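Local coordinates for protein tannase (Fusobacterium nucleatum subsp. nucleatum ATCC 25586, PDB 6YQ4) that is a tannase, probably an alpha/beta hydrolase that cleaves gallotannins by ester hydrolysis, and carries a bound magnesium ion, at residues 49-54 and 151-156; 145-150 and 156-161. One frame throughout, in Å; residues are numbered along the deposited sequence.

Contact 1: residues 49-54 and 151-156; sequences MNIYIP and EVMPGD. With MG (magnesium ion), chain E.
Met153 reaches out with its SD and CE to overlap the delta methyl of Ile51: the two side chains meet tip to tip, with Ile51 CD1 3.5 Å from Met153 CE and 3.7 Å from Met153 SD. The methionine runs straight away from its backbone, CG anti to the backbone N (chi1 179°), and the bend at chi3 (-43°) lays the SD-CE bond across the end of Ile51, so that sulfur and methyl both touch its CD1. Two residues along the strand, Ile53 crosses the ring of Pro154 at about a right angle. Its CD1 lies 3.6 Å from Pro154 CD, while Ile53 CG2 comes within 3.9 Å of Pro154 CB, so both branches of the isoleucine lie against the proline. No hydrogen bond crosses this apolar contact. Both isoleucines belong to strand 48-54, an antiparallel member of the large mixed sheet of an alpha/beta-hydrolase fold, hydrogen-bonded between strands 26-36 and 110-114. The opposing loop follows helix 134-148 and folds around magnesium, which takes Met153 O at 2.3 Å and Gly155 O at 2.1 Å; Asp150 O and Asp150 OD2 are the remaining protein ligands.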
loop_
_atom_site.group_PDB
_atom_site.type_symbol
_atom_site.label_atom_id
_atom_site.label_comp_id
_atom_site.label_asym_id
_atom_site.label_seq_id
_atom_site.Cartn_x
_atom_site.Cartn_y
_atom_site.Cartn_z
ATOM N N MET A 49 16.866 -10.440 0.491
ATOM C CA MET A 49 15.624 -11.097 0.104
ATOM C C MET A 49 15.680 -12.599 0.370
ATOM O O MET A 49 16.703 -13.245 0.131
ATOM C CB MET A 49 15.336 -10.836 -1.368
ATOM C CG MET A 49 14.239 -11.672 -1.958
ATOM S SD MET A 49 13.872 -11.118 -3.648
ATOM C CE MET A 49 15.514 -11.114 -4.376
ATOM N N ASN A 50 14.562 -13.149 0.846
ATOM C CA ASN A 50 14.389 -14.580 1.060
ATOM C C ASN A 50 13.588 -15.170 -0.088
ATOM O O ASN A 50 12.523 -14.645 -0.438
ATOM C CB ASN A 50 13.642 -14.869 2.362
ATOM C CG ASN A 50 14.415 -14.465 3.579
ATOM O OD1 ASN A 50 15.639 -14.459 3.570
ATOM N ND2 ASN A 50 13.702 -14.128 4.647
ATOM N N ILE A 51 14.074 -16.275 -0.641
ATOM C CA ILE A 51 13.403 -16.975 -1.731
ATOM C C ILE A 51 13.071 -18.388 -1.269
ATOM O O ILE A 51 13.951 -19.115 -0.800
ATOM C CB ILE A 51 14.269 -17.003 -2.998
ATOM C CG1 ILE A 51 14.463 -15.586 -3.534
ATOM C CG2 ILE A 51 13.643 -17.914 -4.042
ATOM C CD1 ILE A 51 15.287 -15.560 -4.808
ATOM N N TYR A 52 11.801 -18.765 -1.391
ATOM C CA TYR A 52 11.318 -20.085 -1.012
ATOM C C TYR A 52 10.750 -20.791 -2.235
ATOM O O TYR A 52 9.919 -20.226 -2.959
ATOM C CB TYR A 52 10.258 -19.975 0.071
ATOM C CG TYR A 52 10.733 -19.200 1.267
ATOM C CD1 TYR A 52 11.667 -19.747 2.143
ATOM C CD2 TYR A 52 10.271 -17.913 1.517
ATOM C CE1 TYR A 52 12.104 -19.047 3.243
ATOM C CE2 TYR A 52 10.703 -17.209 2.614
ATOM C CZ TYR A 52 11.615 -17.784 3.477
ATOM O OH TYR A 52 12.049 -17.077 4.566
ATOM N N ILE A 53 11.198 -22.017 -2.472
ATOM C CA ILE A 53 10.745 -22.771 -3.636
ATOM C C ILE A 53 10.205 -24.129 -3.192
ATOM O O ILE A 53 10.881 -24.840 -2.427
ATOM C CB ILE A 53 11.883 -22.938 -4.650
ATOM C CG1 ILE A 53 12.541 -21.587 -4.920
ATOM C CG2 ILE A 53 11.378 -23.624 -5.935
ATOM C CD1 ILE A 53 13.519 -21.631 -6.078
ATOM N N PRO A 54 9.011 -24.530 -3.636
ATOM C CA PRO A 54 8.500 -25.857 -3.264
ATOM C C PRO A 54 9.455 -26.982 -3.658
ATOM O O PRO A 54 10.130 -26.931 -4.691
ATOM C CB PRO A 54 7.173 -25.949 -4.018
ATOM C CG PRO A 54 6.737 -24.518 -4.169
ATOM C CD PRO A 54 8.018 -23.750 -4.397
ATOM N N GLU A 151 16.549 -17.475 -15.673
ATOM C CA GLU A 151 16.853 -18.678 -16.439
ATOM C C GLU A 151 17.391 -19.784 -15.551
ATOM O O GLU A 151 17.235 -20.965 -15.873
ATOM C CB GLU A 151 17.837 -18.358 -17.558
ATOM C CG GLU A 151 17.213 -17.459 -18.631
ATOM C CD GLU A 151 18.181 -17.095 -19.749
ATOM O OE1 GLU A 151 19.379 -17.460 -19.655
ATOM O OE2 GLU A 151 17.738 -16.452 -20.727
ATOM N N VAL A 152 17.992 -19.438 -14.421
ATOM C CA VAL A 152 18.527 -20.460 -13.541
ATOM C C VAL A 152 17.638 -20.702 -12.320
ATOM O O VAL A 152 17.749 -21.765 -11.688
ATOM C CB VAL A 152 19.971 -20.092 -13.133
ATOM C CG1 VAL A 152 19.993 -18.835 -12.258
ATOM C CG2 VAL A 152 20.657 -21.269 -12.465
ATOM N N MET A 153 16.743 -19.779 -11.992
ATOM C CA MET A 153 15.871 -19.929 -10.828
ATOM C C MET A 153 14.528 -20.521 -11.237
ATOM O O MET A 153 13.958 -20.119 -12.258
ATOM C CB MET A 153 15.642 -18.582 -10.136
ATOM C CG MET A 153 14.720 -18.627 -8.903
ATOM S SD MET A 153 14.501 -17.022 -8.069
ATOM C CE MET A 153 16.198 -16.448 -8.114
ATOM N N PRO A 154 14.012 -21.488 -10.478
ATOM C CA PRO A 154 12.680 -22.020 -10.783
ATOM C C PRO A 154 11.625 -20.925 -10.762
ATOM O O PRO A 154 11.756 -19.902 -10.078
ATOM C CB PRO A 154 12.448 -23.057 -9.672
ATOM C CG PRO A 154 13.824 -23.515 -9.299
ATOM C CD PRO A 154 14.713 -22.292 -9.457
ATOM N N GLY A 155 10.579 -21.138 -11.537
ATOM C CA GLY A 155 9.511 -20.159 -11.661
ATOM C C GLY A 155 9.648 -19.307 -12.905
ATOM O O GLY A 155 10.525 -19.498 -13.750
ATOM N N ASP A 156 8.758 -18.327 -12.997
ATOM C CA ASP A 156 8.644 -17.466 -14.169
ATOM C C ASP A 156 8.649 -16.014 -13.716
ATOM O O ASP A 156 7.663 -15.538 -13.150
ATOM C CB ASP A 156 7.367 -17.783 -14.946
ATOM C CG ASP A 156 7.193 -16.902 -16.176
ATOM O OD1 ASP A 156 8.178 -16.243 -16.597
ATOM O OD2 ASP A 156 6.068 -16.886 -16.729
HETATM MG MG MG E . 12.588 -19.111 -13.789
#

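Contact 2: residues 145-150 and 156-161; sequences YLYLND and DANKII. With MG (magnesium ion), chain E.
The magnesium-bearing connection between helix 134-148 and strand 160-163 joins Asp150 to the turn starting at Asp156. Asp150 binds magnesium through its backbone O (2.5 Å) and through OD2 (2.4 Å), a chelate made possible by CG lying beside the carbonyl carbon (chi1 -167°). The same OD2 accepts Ala157 N at 3.2 Å from above the carboxylate plane, with an N-H...O angle of 155°; Asp150 OD1 adds a weak bond to that N-H. Metal and amide would probably offset the nearby negative charge of Asp156, whose OD1 is 4.1 Å from Asp150 OD1. Asp156 OD1 in turn receives both Asn158 N and Asn158 ND2, the latter on its syn lone pair. The methyl of Ala157 fits between Asp150 CG and the Tyr147 ring, 3.5 Å from Tyr147 CD1. Tyr147 OH forms a hydrogen bond with Asp199 O and accepts one from a water. Deeper in, Leu146 CD1 meets Ile160 CD1 at 3.8 Å, beside Phe75 of the neighbouring strand. After the metal loop, an Asx turn within a type I beta turn (Asp156 to Lys159) leads into parallel strand 160-163, completing a beta-alpha-beta crossover in the alpha/beta-hydrolase sheet.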
loop_
_atom_site.group_PDB
_atom_site.type_symbol
_atom_site.label_atom_id
_atom_site.label_comp_id
_atom_site.label_asym_id
_atom_site.label_seq_id
_atom_site.Cartn_x
_atom_site.Cartn_y
_atom_site.Cartn_z
ATOM N N TYR A 145 16.776 -8.307 -9.792
ATOM C CA TYR A 145 17.467 -9.536 -9.413
ATOM C C TYR A 145 16.700 -10.771 -9.865
ATOM O O TYR A 145 17.293 -11.725 -10.383
ATOM C CB TYR A 145 17.672 -9.563 -7.895
ATOM C CG TYR A 145 18.344 -10.810 -7.373
ATOM C CD1 TYR A 145 19.718 -10.827 -7.122
ATOM C CD2 TYR A 145 17.606 -11.964 -7.120
ATOM C CE1 TYR A 145 20.337 -11.956 -6.657
ATOM C CE2 TYR A 145 18.219 -13.101 -6.648
ATOM C CZ TYR A 145 19.587 -13.093 -6.414
ATOM O OH TYR A 145 20.197 -14.235 -5.952
ATOM N N LEU A 146 15.381 -10.785 -9.656
ATOM C CA LEU A 146 14.567 -11.910 -10.114
ATOM C C LEU A 146 14.677 -12.118 -11.616
ATOM O O LEU A 146 14.806 -13.260 -12.073
ATOM C CB LEU A 146 13.112 -11.705 -9.724
ATOM C CG LEU A 146 12.854 -11.682 -8.221
ATOM C CD1 LEU A 146 11.350 -11.668 -7.967
ATOM C CD2 LEU A 146 13.505 -12.867 -7.567
ATOM N N TYR A 147 14.625 -11.033 -12.406
ATOM C CA TYR A 147 14.722 -11.175 -13.865
ATOM C C TYR A 147 16.101 -11.659 -14.288
ATOM O O TYR A 147 16.218 -12.551 -15.136
ATOM C CB TYR A 147 14.396 -9.847 -14.562
ATOM C CG TYR A 147 12.909 -9.628 -14.750
ATOM C CD1 TYR A 147 12.173 -10.413 -15.641
ATOM C CD2 TYR A 147 12.233 -8.656 -14.020
ATOM C CE1 TYR A 147 10.803 -10.222 -15.808
ATOM C CE2 TYR A 147 10.862 -8.452 -14.183
ATOM C CZ TYR A 147 10.152 -9.238 -15.074
ATOM O OH TYR A 147 8.799 -9.028 -15.215
ATOM N N LEU A 148 17.160 -11.080 -13.703
ATOM C CA LEU A 148 18.525 -11.476 -14.035
ATOM C C LEU A 148 18.758 -12.966 -13.824
ATOM O O LEU A 148 19.525 -13.587 -14.571
ATOM C CB LEU A 148 19.513 -10.661 -13.203
ATOM C CG LEU A 148 20.991 -10.861 -13.570
ATOM C CD1 LEU A 148 21.656 -9.577 -14.022
ATOM C CD2 LEU A 148 21.743 -11.437 -12.392
ATOM N N ASN A 149 18.104 -13.561 -12.830
ATOM C CA ASN A 149 18.306 -14.964 -12.493
ATOM C C ASN A 149 17.161 -15.847 -12.937
ATOM O O ASN A 149 17.041 -16.968 -12.437
ATOM C CB ASN A 149 18.483 -15.136 -10.988
ATOM C CG ASN A 149 19.754 -14.550 -10.491
ATOM O OD1 ASN A 149 20.825 -15.103 -10.705
ATOM N ND2 ASN A 149 19.652 -13.427 -9.805
ATOM N N ASP A 150 16.292 -15.356 -13.826
ATOM C CA ASP A 150 15.119 -16.137 -14.212
ATOM C C ASP A 150 15.520 -17.474 -14.821
ATOM O O ASP A 150 14.928 -18.512 -14.501
ATOM C CB ASP A 150 14.251 -15.333 -15.186
ATOM C CG ASP A 150 12.866 -15.942 -15.386
ATOM O OD1 ASP A 150 12.171 -15.538 -16.348
ATOM O OD2 ASP A 150 12.474 -16.818 -14.584
ATOM N N ASP A 156 8.758 -18.327 -12.997
ATOM C CA ASP A 156 8.644 -17.466 -14.169
ATOM C C ASP A 156 8.649 -16.014 -13.716
ATOM O O ASP A 156 7.663 -15.538 -13.150
ATOM C CB ASP A 156 7.367 -17.783 -14.946
ATOM C CG ASP A 156 7.193 -16.902 -16.176
ATOM O OD1 ASP A 156 8.178 -16.243 -16.597
ATOM O OD2 ASP A 156 6.068 -16.886 -16.729
ATOM N N ALA A 157 9.738 -15.295 -14.008
ATOM C CA ALA A 157 9.844 -13.880 -13.662
ATOM C C ALA A 157 8.845 -12.998 -14.404
ATOM O O ALA A 157 8.661 -11.836 -14.025
ATOM C CB ALA A 157 11.268 -13.384 -13.923
ATOM N N ASN A 158 8.199 -13.502 -15.441
ATOM C CA ASN A 158 7.173 -12.741 -16.139
ATOM C C ASN A 158 5.844 -12.765 -15.424
ATOM O O ASN A 158 4.871 -12.202 -15.943
ATOM C CB ASN A 158 6.990 -13.280 -17.548
ATOM C CG ASN A 158 8.238 -13.169 -18.354
ATOM O OD1 ASN A 158 8.714 -12.063 -18.611
ATOM N ND2 ASN A 158 8.796 -14.305 -18.753
ATOM N N LYS A 159 5.774 -13.416 -14.262
ATOM C CA LYS A 159 4.538 -13.529 -13.505
ATOM C C LYS A 159 4.809 -13.255 -12.025
ATOM O O LYS A 159 4.608 -14.099 -11.151
ATOM C CB LYS A 159 3.888 -14.888 -13.741
ATOM C CG LYS A 159 3.390 -15.026 -15.159
ATOM C CD LYS A 159 2.273 -16.008 -15.276
ATOM C CE LYS A 159 2.272 -16.599 -16.679
ATOM N NZ LYS A 159 0.915 -16.543 -17.273
ATOM N N ILE A 160 5.269 -12.036 -11.756
ATOM C CA ILE A 160 5.513 -11.564 -10.401
ATOM C C ILE A 160 4.239 -10.904 -9.890
ATOM O O ILE A 160 3.754 -9.938 -10.488
ATOM C CB ILE A 160 6.696 -10.583 -10.361
ATOM C CG1 ILE A 160 8.020 -11.308 -10.633
ATOM C CG2 ILE A 160 6.763 -9.883 -9.018
ATOM C CD1 ILE A 160 9.210 -10.365 -10.768
ATOM N N ILE A 161 3.698 -11.405 -8.783
ATOM C CA ILE A 161 2.547 -10.780 -8.137
ATOM C C ILE A 161 3.036 -10.108 -6.866
ATOM O O ILE A 161 3.447 -10.781 -5.909
ATOM C CB ILE A 161 1.422 -11.776 -7.827
ATOM C CG1 ILE A 161 1.063 -12.575 -9.084
ATOM C CG2 ILE A 161 0.184 -11.016 -7.245
ATOM C CD1 ILE A 161 1.783 -13.901 -9.202
HETATM MG MG MG E . 12.588 -19.111 -13.789
HETATM O O HOH W 1 5.650 -8.923 -15.968
#

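Overall arrangement
Contacts 1 and 2 have centres about 8 Å apart and meet around one magnesium ion. Their segments alternate along the chain: 49-54, then 145-150, 151-156 and 156-161, with Asp156 common to both contacts. Residues 145-161 therefore form one continuous path from the end of helix 134-148, through the metal loop, into strand 160-163, while 49-54 comes from much earlier in the sequence. Strands 48-54 and 160-163 lie in the same mixed sheet, separated by 110-114 and 73-76. Direct packing joins the contacts, with Met49 CE 3.6 Å from Tyr145 CD2. Strand 160-163 leads on to Ser166, which probably sits on a nucleophile elbow, so the metal loop lies upstream of the likely catalytic turn.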